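Local atomic coordinates of peptidoglycan-N-acetylglucosamine deacetylase BC_1960 (Bacillus cereus, PDB entry 4L1G), a protein that removes the acetyl group from N-acetylglucosamine residues of peptidoglycan, and from soluble chitin and N-acetylchitooligomers, as a zinc-dependent hydrolase of the polysaccharide deacetylase family. Residues A[72-77]-A[250-255]; A[83-88]-A[115-120]; A[189-194]-A[219-224]. One frame throughout, in Å; residues are numbered along the deposited sequence.

Interactions 1 and 3 share one parallel sheet. Strand 74-80 pairs with strand 252-253 in interaction 1 and with strand 221-225, which carries half of interaction 3, so the two contacts, their centres about 12 Å apart, touch directly: E74 O lies 2.8 Å from G219 N, and A76 O lies 2.9 Å from I222 N. Interaction 2 stands apart, its centre about 24 Å from that of interaction 1 and 21 Å from that of interaction 3. Its 83-88 loop follows strand 74-80, whose end bears D80, the predicted proton acceptor, just before the zinc ligand D81. Interaction 3 comes nearest the active site, the L223 side chain being about 3 Å from that of D80 and 4 Å from that of H225.

Interaction 1. Residues A[72-77]-A[250-255]; sequences KAEVAL and GARFVT
A73 opens the contact from an inverse gamma turn: its O takes the backbone N-H of R252 at 2.8 Å, and its CB rests on the carbonyl O of G250, the positive-phi residue of the Schellman motif that ends helix 233-248. E74 reaches out with an extended chain, and its OE1 forms a salt bridge with R252 NH2 (3.1 Å). The nitrogen meets OE1 on the anti side, and the carboxylate and guanidinium planes stand 85° apart. Water 1 joins the same OE1 to R252 NE, while CG1 of V254 packs against E74 CD. V75 continues the parallel pairing of strands 74-80 and 252-253 in the barrel sheet of this NodB-type deacetylase, its N bonding to R252 O and its O receiving V254 N (both 2.9 Å). With CG2 held between the backbone N and the carbonyl carbon, V75 sets this methyl over one face of the F253 ring, 3.9 Å from the centroid and 25° off the normal, a CH-pi contact. A76 touches V254 O through CB, and also L256 and M259. At L77 direct pairing gives way to water 2, which accepts from L77 N and lies within hydrogen-bonding distance of V254 O, while L77 CG meets F253 CD1 at 3.7 Å; both side chains also touch I243.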
# COMPACT_ATOMS: atom_id res chain seq x y z
N LYS A 72 -14.08 -13.66 -3.86
CA LYS A 72 -13.92 -13.53 -2.42
C LYS A 72 -14.54 -12.21 -1.98
O LYS A 72 -14.36 -11.19 -2.65
CB LYS A 72 -12.44 -13.57 -2.03
CG LYS A 72 -11.71 -14.85 -2.42
CD LYS A 72 -12.17 -16.03 -1.59
CE LYS A 72 -11.69 -15.94 -0.15
NZ LYS A 72 -12.16 -17.09 0.67
N ALA A 73 -15.26 -12.23 -0.86
CA ALA A 73 -15.89 -11.03 -0.34
C ALA A 73 -14.87 -10.17 0.40
O ALA A 73 -15.10 -9.77 1.55
CB ALA A 73 -17.04 -11.39 0.57
N GLU A 74 -13.74 -9.89 -0.24
CA GLU A 74 -12.62 -9.25 0.42
C GLU A 74 -12.08 -8.05 -0.35
O GLU A 74 -11.97 -8.08 -1.57
CB GLU A 74 -11.51 -10.28 0.68
CG GLU A 74 -11.93 -11.42 1.60
CD GLU A 74 -10.94 -12.57 1.64
OE1 GLU A 74 -11.18 -13.52 2.41
OE2 GLU A 74 -9.93 -12.53 0.90
N VAL A 75 -11.75 -7.00 0.39
CA VAL A 75 -11.09 -5.83 -0.17
C VAL A 75 -9.86 -5.51 0.66
O VAL A 75 -9.69 -6.04 1.76
CB VAL A 75 -12.01 -4.59 -0.20
CG1 VAL A 75 -13.26 -4.87 -1.02
CG2 VAL A 75 -12.39 -4.18 1.22
N ALA A 76 -8.99 -4.66 0.13
CA ALA A 76 -7.74 -4.34 0.82
C ALA A 76 -7.50 -2.84 0.93
O ALA A 76 -7.47 -2.13 -0.07
CB ALA A 76 -6.56 -5.02 0.13
N LEU A 77 -7.33 -2.36 2.16
CA LEU A 77 -6.90 -0.99 2.40
C LEU A 77 -5.37 -0.92 2.33
O LEU A 77 -4.68 -1.73 2.94
CB LEU A 77 -7.37 -0.51 3.78
CG LEU A 77 -8.86 -0.25 3.98
CD1 LEU A 77 -9.18 -0.11 5.46
CD2 LEU A 77 -9.30 0.98 3.22
N GLY A 250 -21.24 -6.82 3.12
CA GLY A 250 -20.67 -8.15 3.20
C GLY A 250 -19.17 -8.21 3.00
O GLY A 250 -18.58 -9.29 3.04
N ALA A 251 -18.55 -7.06 2.79
CA ALA A 251 -17.10 -7.00 2.55
C ALA A 251 -16.29 -7.24 3.82
O ALA A 251 -16.65 -6.78 4.90
CB ALA A 251 -16.72 -5.66 1.93
N ARG A 252 -15.19 -7.97 3.66
CA ARG A 252 -14.21 -8.14 4.73
C ARG A 252 -12.88 -7.53 4.29
O ARG A 252 -12.57 -7.51 3.10
CB ARG A 252 -14.04 -9.62 5.08
CG ARG A 252 -15.34 -10.33 5.45
CD ARG A 252 -15.10 -11.79 5.83
NE ARG A 252 -14.37 -12.52 4.79
CZ ARG A 252 -14.94 -13.25 3.85
NH1 ARG A 252 -16.26 -13.37 3.80
NH2 ARG A 252 -14.19 -13.87 2.94
N PHE A 253 -12.11 -7.03 5.25
CA PHE A 253 -10.85 -6.37 4.94
C PHE A 253 -9.66 -7.30 5.19
O PHE A 253 -9.57 -7.93 6.23
CB PHE A 253 -10.70 -5.07 5.74
CG PHE A 253 -11.68 -4.01 5.33
CD1 PHE A 253 -11.29 -2.99 4.48
CD2 PHE A 253 -12.99 -4.04 5.79
CE1 PHE A 253 -12.19 -2.00 4.10
CE2 PHE A 253 -13.89 -3.06 5.41
CZ PHE A 253 -13.49 -2.04 4.56
N VAL A 254 -8.77 -7.38 4.20
CA VAL A 254 -7.62 -8.26 4.29
C VAL A 254 -6.33 -7.53 3.92
O VAL A 254 -6.36 -6.40 3.44
CB VAL A 254 -7.78 -9.48 3.35
CG1 VAL A 254 -9.01 -10.30 3.71
CG2 VAL A 254 -7.84 -9.03 1.89
N THR A 255 -5.20 -8.19 4.16
CA THR A 255 -3.91 -7.67 3.74
C THR A 255 -3.60 -8.19 2.34
O THR A 255 -4.25 -9.12 1.86
CB THR A 255 -2.79 -8.12 4.68
OG1 THR A 255 -2.66 -9.54 4.63
CG2 THR A 255 -3.09 -7.69 6.11
O HOH W 1 -11.56 -12.52 5.40
O HOH W 2 -7.46 -4.09 4.30
O HOH W 3 -4.33 -4.38 2.87

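Interaction 2. Residues A[83-88]-A[115-120]; sequences PDLEFT and PNIVKR
I117 is pressed against the 83-88 loop by apolar contacts. Its CG2, anti to the backbone N, meets P83 CB and T88 CG2, each at 3.8 Å, while the other branch carries CD1 to L85 CD1. The L85 and I117 side chains cross at about a right angle. One residue on, V118 lays CG2 against the P83 ring at CG (3.7 Å), so the proline, which follows a cis peptide bond, is met by two successive helix residues. I117 CD1 also lies 3.2 Å from the carbonyl D84 O, a close methyl-to-oxygen approach.

The polar bonds lie within the loop, where the D84 carboxylate gathers the residues that follow it. OD1 accepts F87 N on its syn side at 2.8 Å and E86 N from above the carboxylate plane, an Asx turn; OD2 takes T88 N, again syn, and T88 OG1 at 2.6 Å. Four donors thus grip one carboxylate and fix its rotation.

The loop leads from strand 74-80, past the zinc ligand D81, into helix 89-97. Helix 115-123 is tied to that helix by the R120 to D93 salt bridge, and V118 also packs on A111 of helix 108-113 and L160 of helix 143-161.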
# COMPACT_ATOMS: atom_id res chain seq x y z
N PRO A 83 6.35 6.03 7.10
CA PRO A 83 5.53 6.52 8.22
C PRO A 83 5.65 8.03 8.37
O PRO A 83 6.49 8.66 7.73
CB PRO A 83 6.17 5.84 9.42
CG PRO A 83 7.61 5.75 9.06
CD PRO A 83 7.62 5.47 7.57
N ASP A 84 4.80 8.60 9.22
CA ASP A 84 4.91 10.01 9.59
C ASP A 84 4.49 10.17 11.04
O ASP A 84 4.10 9.20 11.68
CB ASP A 84 4.04 10.89 8.69
CG ASP A 84 2.57 10.79 9.02
OD1 ASP A 84 1.93 11.84 9.22
OD2 ASP A 84 2.04 9.66 9.07
N LEU A 85 4.58 11.39 11.55
CA LEU A 85 4.30 11.65 12.96
C LEU A 85 2.81 11.80 13.26
O LEU A 85 2.36 11.49 14.36
CB LEU A 85 5.05 12.90 13.42
CG LEU A 85 6.19 12.69 14.43
CD1 LEU A 85 6.74 11.28 14.36
CD2 LEU A 85 7.28 13.71 14.17
N GLU A 86 2.04 12.28 12.29
CA GLU A 86 0.64 12.58 12.54
C GLU A 86 -0.35 11.54 12.00
O GLU A 86 -1.09 10.93 12.77
CB GLU A 86 0.28 13.96 12.00
CG GLU A 86 -1.13 14.40 12.37
CD GLU A 86 -1.51 15.74 11.79
OE1 GLU A 86 -2.67 16.16 11.96
OE2 GLU A 86 -0.64 16.39 11.16
N PHE A 87 -0.35 11.34 10.69
CA PHE A 87 -1.40 10.54 10.05
C PHE A 87 -1.28 9.03 10.29
O PHE A 87 -2.28 8.37 10.54
CB PHE A 87 -1.49 10.86 8.56
CG PHE A 87 -1.76 12.31 8.28
CD1 PHE A 87 -2.92 12.91 8.74
CD2 PHE A 87 -0.84 13.07 7.58
CE1 PHE A 87 -3.17 14.24 8.50
CE2 PHE A 87 -1.08 14.41 7.33
CZ PHE A 87 -2.25 15.00 7.79
N THR A 88 -0.07 8.49 10.20
CA THR A 88 0.13 7.06 10.44
C THR A 88 -0.37 6.57 11.81
O THR A 88 -1.06 5.55 11.87
CB THR A 88 1.60 6.62 10.19
OG1 THR A 88 2.00 7.03 8.88
CG2 THR A 88 1.73 5.11 10.31
N PRO A 115 11.66 5.37 13.01
CA PRO A 115 11.86 3.91 12.99
C PRO A 115 10.87 3.17 13.88
O PRO A 115 10.46 2.06 13.56
CB PRO A 115 13.28 3.74 13.54
CG PRO A 115 13.90 5.10 13.52
CD PRO A 115 12.77 6.05 13.70
N ASN A 116 10.50 3.78 15.00
CA ASN A 116 9.62 3.14 15.97
C ASN A 116 8.19 2.97 15.46
O ASN A 116 7.50 2.02 15.82
CB ASN A 116 9.62 3.91 17.29
CG ASN A 116 9.32 5.39 17.11
OD1 ASN A 116 9.66 5.98 16.08
ND2 ASN A 116 8.68 5.99 18.10
N ILE A 117 7.75 3.90 14.61
CA ILE A 117 6.41 3.83 14.05
C ILE A 117 6.33 2.69 13.04
O ILE A 117 5.29 2.05 12.88
CB ILE A 117 6.01 5.18 13.41
CG1 ILE A 117 6.10 6.29 14.45
CG2 ILE A 117 4.61 5.11 12.82
CD1 ILE A 117 5.66 7.64 13.95
N VAL A 118 7.45 2.44 12.36
CA VAL A 118 7.57 1.28 11.49
C VAL A 118 7.40 0.01 12.32
O VAL A 118 6.74 -0.94 11.89
CB VAL A 118 8.93 1.24 10.78
CG1 VAL A 118 9.01 0.05 9.84
CG2 VAL A 118 9.18 2.54 10.02
N LYS A 119 8.01 0.00 13.50
CA LYS A 119 7.90 -1.13 14.42
C LYS A 119 6.47 -1.30 14.92
O LYS A 119 6.01 -2.43 15.10
CB LYS A 119 8.87 -0.97 15.60
CG LYS A 119 10.35 -1.00 15.22
CD LYS A 119 11.24 -0.85 16.44
CE LYS A 119 12.71 -0.96 16.08
NZ LYS A 119 13.60 -0.76 17.27
N ARG A 120 5.78 -0.19 15.15
CA ARG A 120 4.40 -0.25 15.64
C ARG A 120 3.46 -0.87 14.61
O ARG A 120 2.60 -1.68 14.96
CB ARG A 120 3.90 1.14 16.03
CG ARG A 120 2.50 1.12 16.64
CD ARG A 120 1.91 2.50 16.85
NE ARG A 120 0.48 2.41 17.14
CZ ARG A 120 -0.34 3.45 17.24
NH1 ARG A 120 0.11 4.69 17.07
NH2 ARG A 120 -1.63 3.25 17.50

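Interaction 3. Residues A[189-194]-A[219-224]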
# COMPACT_ATOMS: atom_id res chain seq x y z
N MET A 189 6.47 -9.11 -5.40
CA MET A 189 5.23 -8.90 -6.14
C MET A 189 4.87 -7.42 -6.12
O MET A 189 4.93 -6.76 -5.09
CB MET A 189 4.07 -9.73 -5.59
CG MET A 189 2.79 -9.54 -6.40
SD MET A 189 1.44 -10.66 -6.02
CE MET A 189 0.27 -10.20 -7.30
N ILE A 190 4.49 -6.90 -7.29
CA ILE A 190 4.13 -5.50 -7.40
C ILE A 190 2.62 -5.34 -7.49
O ILE A 190 1.98 -5.93 -8.35
CB ILE A 190 4.82 -4.84 -8.60
CG1 ILE A 190 6.33 -4.80 -8.37
CG2 ILE A 190 4.26 -3.45 -8.85
CD1 ILE A 190 7.09 -3.94 -9.35
N VAL A 191 2.06 -4.56 -6.57
CA VAL A 191 0.62 -4.32 -6.58
C VAL A 191 0.32 -2.83 -6.70
O VAL A 191 0.80 -2.02 -5.91
CB VAL A 191 -0.07 -4.89 -5.33
CG1 VAL A 191 -1.54 -4.52 -5.31
CG2 VAL A 191 0.11 -6.40 -5.27
N GLN A 192 -0.47 -2.48 -7.71
CA GLN A 192 -0.92 -1.11 -7.88
C GLN A 192 -2.19 -0.92 -7.05
O GLN A 192 -2.21 -1.22 -5.86
CB GLN A 192 -1.20 -0.81 -9.36
CG GLN A 192 -0.02 -1.10 -10.29
CD GLN A 192 1.04 -0.01 -10.28
OE1 GLN A 192 1.09 0.81 -9.36
NE2 GLN A 192 1.88 0.00 -11.31
N TRP A 193 -3.24 -0.42 -7.69
CA TRP A 193 -4.52 -0.22 -7.01
C TRP A 193 -5.65 -0.16 -8.03
O TRP A 193 -5.41 -0.06 -9.23
CB TRP A 193 -4.48 1.06 -6.16
CG TRP A 193 -4.19 2.31 -6.95
CD1 TRP A 193 -5.11 3.15 -7.52
CD2 TRP A 193 -2.90 2.86 -7.25
NE1 TRP A 193 -4.47 4.18 -8.15
CE2 TRP A 193 -3.12 4.03 -8.00
CE3 TRP A 193 -1.59 2.48 -6.95
CZ2 TRP A 193 -2.07 4.83 -8.46
CZ3 TRP A 193 -0.55 3.27 -7.41
CH2 TRP A 193 -0.79 4.43 -8.16
N SER A 194 -6.89 -0.23 -7.54
CA SER A 194 -8.05 -0.18 -8.42
C SER A 194 -9.09 0.84 -7.96
O SER A 194 -10.01 1.18 -8.70
CB SER A 194 -8.69 -1.57 -8.56
OG SER A 194 -9.30 -1.98 -7.34
N GLY A 219 -12.40 -7.78 -4.34
CA GLY A 219 -11.06 -7.78 -4.90
C GLY A 219 -10.43 -6.40 -5.01
O GLY A 219 -9.26 -6.27 -5.36
N SER A 220 -11.20 -5.36 -4.70
CA SER A 220 -10.72 -3.98 -4.81
C SER A 220 -9.52 -3.68 -3.91
O SER A 220 -9.51 -4.02 -2.73
CB SER A 220 -11.85 -2.98 -4.52
OG SER A 220 -12.83 -2.99 -5.54
N VAL A 221 -8.52 -3.03 -4.49
CA VAL A 221 -7.40 -2.51 -3.72
C VAL A 221 -7.51 -0.99 -3.66
O VAL A 221 -7.43 -0.31 -4.68
CB VAL A 221 -6.04 -2.92 -4.32
CG1 VAL A 221 -4.90 -2.25 -3.57
CG2 VAL A 221 -5.89 -4.43 -4.29
N ILE A 222 -7.73 -0.48 -2.45
CA ILE A 222 -7.97 0.95 -2.24
C ILE A 222 -6.67 1.68 -1.94
O ILE A 222 -5.81 1.17 -1.22
CB ILE A 222 -8.98 1.15 -1.09
CG1 ILE A 222 -10.26 0.34 -1.37
CG2 ILE A 222 -9.31 2.62 -0.90
CD1 ILE A 222 -11.17 0.19 -0.17
N LEU A 223 -6.52 2.89 -2.49
CA LEU A 223 -5.32 3.69 -2.27
C LEU A 223 -5.58 4.92 -1.39
O LEU A 223 -6.36 5.80 -1.75
CB LEU A 223 -4.71 4.14 -3.59
CG LEU A 223 -3.54 5.13 -3.47
CD1 LEU A 223 -2.32 4.45 -2.85
CD2 LEU A 223 -3.18 5.75 -4.81
N GLN A 224 -4.89 4.97 -0.25
CA GLN A 224 -4.87 6.16 0.58
C GLN A 224 -3.42 6.52 0.92
O GLN A 224 -2.50 5.76 0.62
CB GLN A 224 -5.69 5.95 1.85
CG GLN A 224 -7.18 6.00 1.62
CD GLN A 224 -7.97 5.58 2.85
OE1 GLN A 224 -8.06 4.39 3.16
NE2 GLN A 224 -8.55 6.56 3.54
O HOH W 4 -11.77 -2.63 -7.90
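W193 and L223 form the close-packed part of the contact. CD2 of the leucine sits over one face of the indole, 3.8 Å from the centroid of the five-membered ring and 17° off its normal, a CH-pi contact with its nearest approach to CE2 (3.6 Å). The tryptophan's first torsion (chi1 59°) puts CG between the backbone N and the carbonyl carbon, and L223 CB comes against that atom at 3.9 Å. V221 adds to this: its CG1 lies 3.7 Å from Q192 O, and beyond that the packing thins, V191 CG1 being 4.4 Å from V221 CG1.

The side that admits water is held by S194. Its backbone N gives a nearly straight bond to V221 O (2.9 Å, 173° at the hydrogen), in the plane of that carbonyl, and its OG accepts V221 N at 3.1 Å. One serine therefore meets both the N-H and the C=O of V221. The two serine hydroxyls stay apart and are joined by water 4, which donates to S220 OG; that oxygen is also bonded to F217 N.

Here the chain passes from strand 189-191 toward strand 195-196, which pairs with strand 221-225 in the barrel sheet. L223 also packs on D80, the predicted proton acceptor, and on R169, and an acetate ion, probably from the crystallisation liquor, lies about 4 Å from the W193 side chain. The chemistry is therefore divided: paired polar groups fasten the S194 end, while the W193-L223 pair packs as an apolar unit beside D80 and H225, consistent with a place in the pocket wall.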